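Aminoglycoside-O-phosphotransferase VIII (PDB 4H05) phosphorylates aminoglycoside antibiotics with ATP, probably at the 3'-hydroxyl, and so confers antibiotic resistance. Local coordinates at residues Phe46-Ala51 and Leu59-Arg64; Leu126-Cys131 and Val214-Arg219; Leu227-Leu230 and Asp235-Phe238. All coordinates share one frame; numbering follows the deposited sequence.

Contact 1: Phe46-Ala51 and Leu59-Arg64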
loop_
_atom_site.group_PDB
_atom_site.type_symbol
_atom_site.label_atom_id
_atom_site.label_comp_id
_atom_site.label_asym_id
_atom_site.label_seq_id
_atom_site.Cartn_x
_atom_site.Cartn_y
_atom_site.Cartn_z
ATOM N N PHE A 46 8.345 -12.722 -5.453
ATOM C CA PHE A 46 8.428 -11.295 -5.632
ATOM C C PHE A 46 9.677 -10.751 -4.934
ATOM O O PHE A 46 9.944 -11.092 -3.755
ATOM C CB PHE A 46 7.197 -10.633 -4.950
ATOM C CG PHE A 46 5.868 -10.863 -5.621
ATOM C CD1 PHE A 46 4.677 -10.463 -4.955
ATOM C CD2 PHE A 46 5.736 -11.477 -6.885
ATOM C CE1 PHE A 46 3.424 -10.658 -5.538
ATOM C CE2 PHE A 46 4.470 -11.666 -7.451
ATOM C CZ PHE A 46 3.316 -11.252 -6.771
ATOM N N VAL A 47 10.399 -9.843 -5.596
ATOM C CA VAL A 47 11.650 -9.234 -5.045
ATOM C C VAL A 47 11.553 -7.740 -5.170
ATOM O O VAL A 47 11.203 -7.224 -6.231
ATOM C CB VAL A 47 12.892 -9.685 -5.783
ATOM C CG1 VAL A 47 14.086 -8.859 -5.364
ATOM C CG2 VAL A 47 13.099 -11.198 -5.634
ATOM N N LYS A 48 11.751 -7.060 -4.049
ATOM C CA LYS A 48 11.710 -5.612 -3.972
ATOM C C LYS A 48 13.090 -5.193 -3.490
ATOM O O LYS A 48 13.626 -5.762 -2.548
ATOM C CB LYS A 48 10.623 -5.102 -2.993
ATOM C CG LYS A 48 9.212 -5.249 -3.538
ATOM C CD LYS A 48 8.050 -4.866 -2.615
ATOM C CE LYS A 48 8.220 -3.551 -1.930
ATOM N NZ LYS A 48 7.072 -3.269 -1.026
ATOM N N VAL A 49 13.660 -4.213 -4.167
ATOM C CA VAL A 49 14.894 -3.596 -3.712
ATOM C C VAL A 49 14.613 -2.099 -3.725
ATOM O O VAL A 49 14.003 -1.578 -4.661
ATOM C CB VAL A 49 16.082 -3.988 -4.656
ATOM C CG1 VAL A 49 17.437 -3.656 -4.032
ATOM C CG2 VAL A 49 16.040 -5.478 -4.970
ATOM N N ALA A 50 15.011 -1.404 -2.671
ATOM C CA ALA A 50 14.642 -0.004 -2.574
ATOM C C ALA A 50 15.838 0.969 -2.480
ATOM O O ALA A 50 16.832 0.729 -1.727
ATOM C CB ALA A 50 13.737 0.197 -1.405
ATOM N N ALA A 51 15.673 2.069 -3.243
ATOM C CA ALA A 51 16.540 3.269 -3.220
ATOM C C ALA A 51 16.356 4.163 -1.941
ATOM O O ALA A 51 15.415 4.961 -1.865
ATOM C CB ALA A 51 16.312 4.090 -4.506
ATOM N N LEU A 59 12.752 -2.930 5.297
ATOM C CA LEU A 59 13.001 -3.731 6.556
ATOM C C LEU A 59 11.804 -3.819 7.468
ATOM O O LEU A 59 11.438 -4.873 8.120
ATOM C CB LEU A 59 14.096 -3.084 7.395
ATOM C CG LEU A 59 15.525 -3.280 6.834
ATOM C CD1 LEU A 59 15.747 -2.437 5.574
ATOM C CD2 LEU A 59 16.579 -3.028 7.928
ATOM N N GLY A 60 11.171 -2.680 7.551
ATOM C CA GLY A 60 9.963 -2.634 8.286
ATOM C C GLY A 60 8.906 -3.493 7.623
ATOM O O GLY A 60 8.057 -3.978 8.299
ATOM N N GLU A 61 8.933 -3.642 6.299
ATOM C CA GLU A 61 7.875 -4.380 5.638
ATOM C C GLU A 61 7.935 -5.853 5.953
ATOM O O GLU A 61 6.895 -6.455 6.265
ATOM C CB GLU A 61 7.866 -4.071 4.177
ATOM C CG GLU A 61 6.669 -4.659 3.491
ATOM C CD GLU A 61 6.585 -4.327 2.017
ATOM O OE1 GLU A 61 7.353 -3.453 1.555
ATOM O OE2 GLU A 61 5.710 -4.962 1.349
ATOM N N ALA A 62 9.137 -6.429 5.992
ATOM C CA ALA A 62 9.335 -7.818 6.439
ATOM C C ALA A 62 8.632 -8.092 7.773
ATOM O O ALA A 62 7.818 -8.991 7.872
ATOM C CB ALA A 62 10.827 -8.133 6.546
ATOM N N GLU A 63 8.873 -7.239 8.759
ATOM C CA GLU A 63 8.314 -7.369 10.115
ATOM C C GLU A 63 6.847 -7.290 10.063
ATOM O O GLU A 63 6.196 -8.046 10.722
ATOM C CB GLU A 63 8.756 -6.201 11.007
ATOM C CG GLU A 63 10.178 -6.417 11.454
ATOM C CD GLU A 63 10.754 -5.305 12.316
ATOM O OE1 GLU A 63 10.172 -4.214 12.390
ATOM O OE2 GLU A 63 11.780 -5.616 12.971
ATOM N N ARG A 64 6.336 -6.393 9.210
ATOM C CA ARG A 64 4.899 -6.226 9.087
ATOM C C ARG A 64 4.245 -7.398 8.447
ATOM O O ARG A 64 3.127 -7.853 8.843
ATOM C CB ARG A 64 4.543 -4.944 8.340
ATOM C CG ARG A 64 4.781 -3.718 9.212
ATOM C CD ARG A 64 4.912 -2.414 8.476
ATOM N NE ARG A 64 5.007 -1.253 9.356
ATOM C CZ ARG A 64 6.073 -1.001 10.119
ATOM N NH1 ARG A 64 7.107 -1.833 10.176
ATOM N NH2 ARG A 64 6.094 0.073 10.871
#
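Lys-48 sets its ammonium group against the carboxylate of Glu-61 in a salt bridge that joins strand 43-50 to helix 54-71. NZ lies 2.6 Å from OE1 of Glu-61, a short hydrogen bond received on the syn lone pair, the side facing the other oxygen. OE2 of Glu-61 is 3.2 Å from the same NZ, and the bridge leans clearly to OE1. The two side chains meet at about a right angle. Glu-61 reaches across as an extended chain, its CG opposite the backbone N (chi1 -172°), whereas Lys-48 bends at chi3 (48°) to bring NZ onto the oxygen. The backbones stand well apart, with the CA atoms of Lys-48 and Glu-61 separated by 10.4 Å; the pair spans the gap alone, with a mere 74 Å² buried.

On the helix, the carbonyl O of Gly-60 accepts from Arg-64 twice: the backbone N at 3.1 Å, as in any helical turn, and NH1 at 3.0 Å from the opposite face of the carbonyl plane.

NZ of Lys-48 has a second salt-bridge partner in Asp-210, a predicted magnesium ligand, while OE2 of Glu-61 takes a weak hydrogen bond from Val-211 N. The arrangement is consistent with the lysine-glutamate pair of the protein kinase fold, in which a strand lysine meets a helix glutamate. The ammonium group, held between two carboxylates beside the predicted metal site, is probably placed to meet the phosphates of ATP, as its counterpart does in kinases.

Contact 2: Leu126-Cys131 and Val214-Arg219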
loop_
_atom_site.group_PDB
_atom_site.type_symbol
_atom_site.label_atom_id
_atom_site.label_comp_id
_atom_site.label_asym_id
_atom_site.label_seq_id
_atom_site.Cartn_x
_atom_site.Cartn_y
_atom_site.Cartn_z
ATOM N N LEU A 126 -9.007 -6.236 13.395
ATOM C CA LEU A 126 -7.940 -6.538 14.337
ATOM C C LEU A 126 -8.039 -5.573 15.511
ATOM O O LEU A 126 -8.445 -4.467 15.357
ATOM C CB LEU A 126 -6.570 -6.383 13.668
ATOM C CG LEU A 126 -6.275 -7.520 12.751
ATOM C CD1 LEU A 126 -5.174 -7.192 11.761
ATOM C CD2 LEU A 126 -5.954 -8.713 13.625
ATOM N N ASP A 127 -7.640 -5.989 16.692
ATOM C CA ASP A 127 -7.602 -5.089 17.813
ATOM C C ASP A 127 -6.248 -4.328 17.690
ATOM O O ASP A 127 -5.197 -4.902 17.802
ATOM C CB ASP A 127 -7.726 -5.940 19.099
ATOM C CG ASP A 127 -7.578 -5.116 20.394
ATOM O OD1 ASP A 127 -7.762 -5.705 21.473
ATOM O OD2 ASP A 127 -7.267 -3.901 20.347
ATOM N N TRP A 128 -6.273 -3.039 17.401
ATOM C CA TRP A 128 -5.028 -2.271 17.266
ATOM C C TRP A 128 -4.119 -2.298 18.420
ATOM O O TRP A 128 -2.920 -2.086 18.230
ATOM C CB TRP A 128 -5.269 -0.834 16.904
ATOM C CG TRP A 128 -6.065 -0.046 17.899
ATOM C CD1 TRP A 128 -7.465 0.137 17.929
ATOM C CD2 TRP A 128 -5.553 0.647 19.065
ATOM N NE1 TRP A 128 -7.829 0.938 18.972
ATOM C CE2 TRP A 128 -6.726 1.301 19.696
ATOM C CE3 TRP A 128 -4.281 0.847 19.613
ATOM C CZ2 TRP A 128 -6.613 2.035 20.858
ATOM C CZ3 TRP A 128 -4.174 1.668 20.763
ATOM C CH2 TRP A 128 -5.318 2.227 21.379
ATOM N N GLU A 129 -4.620 -2.598 19.627
ATOM C CA GLU A 129 -3.720 -2.739 20.783
ATOM C C GLU A 129 -2.856 -3.966 20.701
ATOM O O GLU A 129 -1.906 -4.051 21.465
ATOM C CB GLU A 129 -4.459 -2.728 22.150
ATOM C CG GLU A 129 -5.535 -1.630 22.325
ATOM C CD GLU A 129 -6.003 -1.448 23.765
ATOM O OE1 GLU A 129 -5.722 -2.351 24.624
ATOM O OE2 GLU A 129 -6.644 -0.401 24.070
ATOM N N ARG A 130 -3.158 -4.926 19.830
ATOM C CA ARG A 130 -2.229 -6.015 19.587
ATOM C C ARG A 130 -1.153 -5.613 18.576
ATOM O O ARG A 130 -0.156 -6.287 18.443
ATOM C CB ARG A 130 -2.885 -7.293 19.050
ATOM C CG ARG A 130 -4.141 -7.827 19.751
ATOM C CD ARG A 130 -4.224 -7.421 21.221
ATOM N NE ARG A 130 -4.458 -8.611 22.020
ATOM C CZ ARG A 130 -5.616 -9.244 22.107
ATOM N NH1 ARG A 130 -6.710 -8.783 21.478
ATOM N NH2 ARG A 130 -5.666 -10.331 22.846
ATOM N N CYS A 131 -1.317 -4.503 17.879
ATOM C CA CYS A 131 -0.527 -4.299 16.678
ATOM C C CYS A 131 0.760 -3.652 17.095
ATOM O O CYS A 131 0.736 -2.655 17.756
ATOM C CB CYS A 131 -1.265 -3.374 15.710
ATOM S SG CYS A 131 -0.275 -3.077 14.231
ATOM N N VAL A 214 1.806 -0.454 7.202
ATOM C CA VAL A 214 0.917 -1.050 8.151
ATOM C C VAL A 214 1.186 -0.490 9.541
ATOM O O VAL A 214 2.305 -0.324 9.954
ATOM C CB VAL A 214 0.970 -2.609 8.136
ATOM C CG1 VAL A 214 0.372 -3.188 9.375
ATOM C CG2 VAL A 214 0.130 -3.131 6.996
ATOM N N GLY A 215 0.128 -0.287 10.304
ATOM C CA GLY A 215 0.222 0.298 11.604
ATOM C C GLY A 215 -1.135 0.848 11.976
ATOM O O GLY A 215 -2.074 1.006 11.114
ATOM N N ARG A 216 -1.260 1.170 13.248
ATOM C CA ARG A 216 -2.463 1.834 13.665
ATOM C C ARG A 216 -2.584 3.272 13.148
ATOM O O ARG A 216 -1.602 4.073 13.076
ATOM C CB ARG A 216 -2.681 1.699 15.154
ATOM C CG ARG A 216 -1.667 2.280 16.055
ATOM C CD ARG A 216 -1.524 1.450 17.362
ATOM N NE ARG A 216 -0.262 1.831 17.993
ATOM C CZ ARG A 216 -0.045 3.061 18.436
ATOM N NH1 ARG A 216 -1.025 3.974 18.379
ATOM N NH2 ARG A 216 1.146 3.385 18.930
ATOM N N ALA A 217 -3.799 3.563 12.717
ATOM C CA ALA A 217 -4.165 4.850 12.184
ATOM C C ALA A 217 -5.693 4.917 12.059
ATOM O O ALA A 217 -6.407 3.958 12.310
ATOM C CB ALA A 217 -3.546 5.082 10.812
ATOM N N ASP A 218 -6.192 6.083 11.738
ATOM C CA ASP A 218 -7.629 6.192 11.500
ATOM C C ASP A 218 -7.963 5.300 10.387
ATOM O O ASP A 218 -7.371 5.428 9.322
ATOM C CB ASP A 218 -7.976 7.612 11.046
ATOM C CG ASP A 218 -9.449 7.938 11.228
ATOM O OD1 ASP A 218 -10.236 7.332 10.497
ATOM O OD2 ASP A 218 -9.782 8.798 12.095
ATOM N N ARG A 219 -8.956 4.459 10.563
ATOM C CA ARG A 219 -9.487 3.707 9.433
ATOM C C ARG A 219 -9.688 4.532 8.186
ATOM O O ARG A 219 -9.574 3.973 7.073
ATOM C CB ARG A 219 -10.818 3.026 9.786
ATOM C CG ARG A 219 -11.999 4.019 9.955
ATOM C CD ARG A 219 -13.247 3.405 10.514
ATOM N NE ARG A 219 -13.052 2.938 11.863
ATOM C CZ ARG A 219 -13.101 1.671 12.270
ATOM N NH1 ARG A 219 -13.339 0.664 11.452
ATOM N NH2 ARG A 219 -12.902 1.425 13.544
#
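Trp-128 and Arg-216 cross obliquely, with the indole and guanidinium planes 39° apart. The touch is made by the aliphatic part of the arginine: its CD comes within 3.6 Å of CE3 of Trp-128. Closer to the backbones, the CB atoms of Trp-128 and Arg-216 are 4.0 Å apart. Both residues carry CG between the backbone N and the carbonyl carbon (chi1 61° and 62°), and a bend at chi2 of Arg-216 leads its CD past the ring. The charged end goes to another partner, NH2 forming a salt bridge with Asp-134. Over one face of the indole, offset toward its rim, lies CG of Glu-129.

Cys-131 adds a looser contact, its SG 4.3 Å from CA of Gly-215, where the strand has no side chain.

The 3-10 turn that presents Trp-128 opens with an Asx turn: OD2 of Asp-127 accepts from Glu-129 N at 3.0 Å, the donor standing above the carboxylate plane.

Trp-128 and Cys-131 also rest on strand 184-187, the antiparallel partner of strand 215-218, through Val-186. The loop after helix 109-124 thereby covers this two-stranded sheet, and Trp-67 of helix 54-71 closes against Cys-131.

Contact 3: Leu227-Leu230 and Asp235-Phe238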
loop_
_atom_site.group_PDB
_atom_site.type_symbol
_atom_site.label_atom_id
_atom_site.label_comp_id
_atom_site.label_asym_id
_atom_site.label_seq_id
_atom_site.Cartn_x
_atom_site.Cartn_y
_atom_site.Cartn_z
ATOM N N LEU A 227 -11.059 4.611 -1.874
ATOM C CA LEU A 227 -12.224 5.282 -2.555
ATOM C C LEU A 227 -11.769 6.257 -3.613
ATOM O O LEU A 227 -12.435 6.457 -4.622
ATOM C CB LEU A 227 -13.163 5.966 -1.568
ATOM C CG LEU A 227 -13.951 5.002 -0.682
ATOM C CD1 LEU A 227 -14.354 5.759 0.561
ATOM C CD2 LEU A 227 -15.198 4.344 -1.354
ATOM N N ARG A 228 -10.590 6.846 -3.424
ATOM C CA ARG A 228 -10.033 7.705 -4.450
ATOM C C ARG A 228 -9.744 6.888 -5.689
ATOM O O ARG A 228 -9.873 7.402 -6.784
ATOM C CB ARG A 228 -8.744 8.394 -3.965
ATOM C CG ARG A 228 -7.998 9.187 -5.034
ATOM C CD ARG A 228 -6.625 8.503 -5.257
ATOM N NE ARG A 228 -5.698 8.904 -4.239
ATOM C CZ ARG A 228 -4.659 8.228 -3.709
ATOM N NH1 ARG A 228 -4.240 6.992 -4.056
ATOM N NH2 ARG A 228 -3.984 8.882 -2.759
ATOM N N GLU A 229 -9.296 5.639 -5.537
ATOM C CA GLU A 229 -9.033 4.775 -6.704
ATOM C C GLU A 229 -10.358 4.205 -7.275
ATOM O O GLU A 229 -10.618 4.370 -8.433
ATOM C CB GLU A 229 -8.080 3.675 -6.359
ATOM C CG GLU A 229 -6.683 4.160 -5.994
ATOM C CD GLU A 229 -6.124 5.125 -7.024
ATOM O OE1 GLU A 229 -6.072 4.814 -8.246
ATOM O OE2 GLU A 229 -5.687 6.203 -6.622
ATOM N N LEU A 230 -11.220 3.636 -6.448
ATOM C CA LEU A 230 -12.511 3.113 -6.896
ATOM C C LEU A 230 -13.389 4.109 -7.672
ATOM O O LEU A 230 -14.320 3.665 -8.346
ATOM C CB LEU A 230 -13.372 2.552 -5.713
ATOM C CG LEU A 230 -12.925 1.196 -5.172
ATOM C CD1 LEU A 230 -13.740 0.765 -3.968
ATOM C CD2 LEU A 230 -12.929 0.117 -6.239
ATOM N N ASP A 235 -8.555 2.497 -15.487
ATOM C CA ASP A 235 -7.204 2.445 -14.931
ATOM C C ASP A 235 -7.145 3.136 -13.560
ATOM O O ASP A 235 -6.491 4.133 -13.416
ATOM C CB ASP A 235 -6.217 3.045 -15.959
ATOM C CG ASP A 235 -4.754 2.563 -15.773
ATOM O OD1 ASP A 235 -4.421 1.567 -15.063
ATOM O OD2 ASP A 235 -3.906 3.217 -16.391
ATOM N N PRO A 236 -7.841 2.589 -12.535
ATOM C CA PRO A 236 -8.581 1.336 -12.479
ATOM C C PRO A 236 -10.065 1.363 -12.951
ATOM O O PRO A 236 -10.740 2.397 -13.098
ATOM C CB PRO A 236 -8.475 0.971 -10.984
ATOM C CG PRO A 236 -8.578 2.295 -10.318
ATOM C CD PRO A 236 -7.761 3.214 -11.201
ATOM N N TRP A 237 -10.572 0.172 -13.166
ATOM C CA TRP A 237 -11.828 0.002 -13.845
ATOM C C TRP A 237 -12.920 -0.245 -12.867
ATOM O O TRP A 237 -13.437 -1.364 -12.704
ATOM C CB TRP A 237 -11.659 -1.129 -14.841
ATOM C CG TRP A 237 -10.877 -0.731 -16.024
ATOM C CD1 TRP A 237 -11.379 -0.206 -17.221
ATOM C CD2 TRP A 237 -9.414 -0.809 -16.208
ATOM N NE1 TRP A 237 -10.370 0.016 -18.106
ATOM C CE2 TRP A 237 -9.155 -0.306 -17.563
ATOM C CE3 TRP A 237 -8.353 -1.181 -15.418
ATOM C CZ2 TRP A 237 -7.861 -0.204 -18.081
ATOM C CZ3 TRP A 237 -7.048 -1.057 -15.934
ATOM C CH2 TRP A 237 -6.806 -0.614 -17.250
ATOM N N PHE A 238 -13.279 0.820 -12.184
ATOM C CA PHE A 238 -14.266 0.762 -11.134
ATOM C C PHE A 238 -15.355 1.794 -11.457
ATOM O O PHE A 238 -15.821 1.841 -12.575
ATOM C CB PHE A 238 -13.558 0.921 -9.764
ATOM C CG PHE A 238 -12.749 -0.317 -9.351
ATOM C CD1 PHE A 238 -11.385 -0.259 -9.161
ATOM C CD2 PHE A 238 -13.394 -1.554 -9.154
ATOM C CE1 PHE A 238 -10.660 -1.391 -8.819
ATOM C CE2 PHE A 238 -12.679 -2.693 -8.798
ATOM C CZ PHE A 238 -11.322 -2.609 -8.602
#
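Pro-236, reached through a cis peptide bond, turns its ring against the last turn of helix 220-230, where Glu-229 meets it with both backbone and side chain. CG of Pro-236 sits 3.5 Å from the carbonyl O of Glu-229, and CD lies 3.8 Å from OE1 of the same glutamate. The two side chains cross at about a right angle. Glu-229 curls back at chi2 (-50°), which lets its OE2 receive NH1 of Arg-228 at 3.0 Å, on the anti side of the carboxylate; Arg-228 is bridged in turn to Asp-270.

One residue further on, a methyl of Leu-230, CD2, lies over one face of the Phe-238 ring in a CH-pi arrangement. The modelled spacing is too close for carbon atoms, so its exact distance is doubtful. Between the two contacts Trp-237 centres an inverse gamma turn, a weak hydrogen bond joining Phe-238 N to Pro-236 O and the side chain of Trp-237 leaving its backbone away from the helix.

Leu-230 also packs on Ser-243 and Phe-246 of helix 240-251, while Phe-238 touches Val-112 of helix 109-124 and Pro-193. The connection between helices 220-230 and 240-251 is thus folded back onto the first of them.

Overall arrangement
Along the chain the contacts come in series, contact 1 first and contact 3 last. Contact 1 ties the five-stranded antiparallel sheet to helix 54-71; contacts 2 and 3 follow one another through strand 215-218 and helix 220-230. The centres of contacts 1 and 2 are about 20 Å apart, yet Arg-64 and Val-214 link them by a probable hydrogen bond. Contact 3 lies across the chain's centre from contact 1, their centres about 26 Å apart, and is about 8 Å from contact 2 at the nearest atoms. Within this kinase-like fold, contact 1 borders the predicted magnesium site, while Glu-229 of contact 3 lies about 7 Å, side chain to side chain, from the predicted proton acceptor Asp-190.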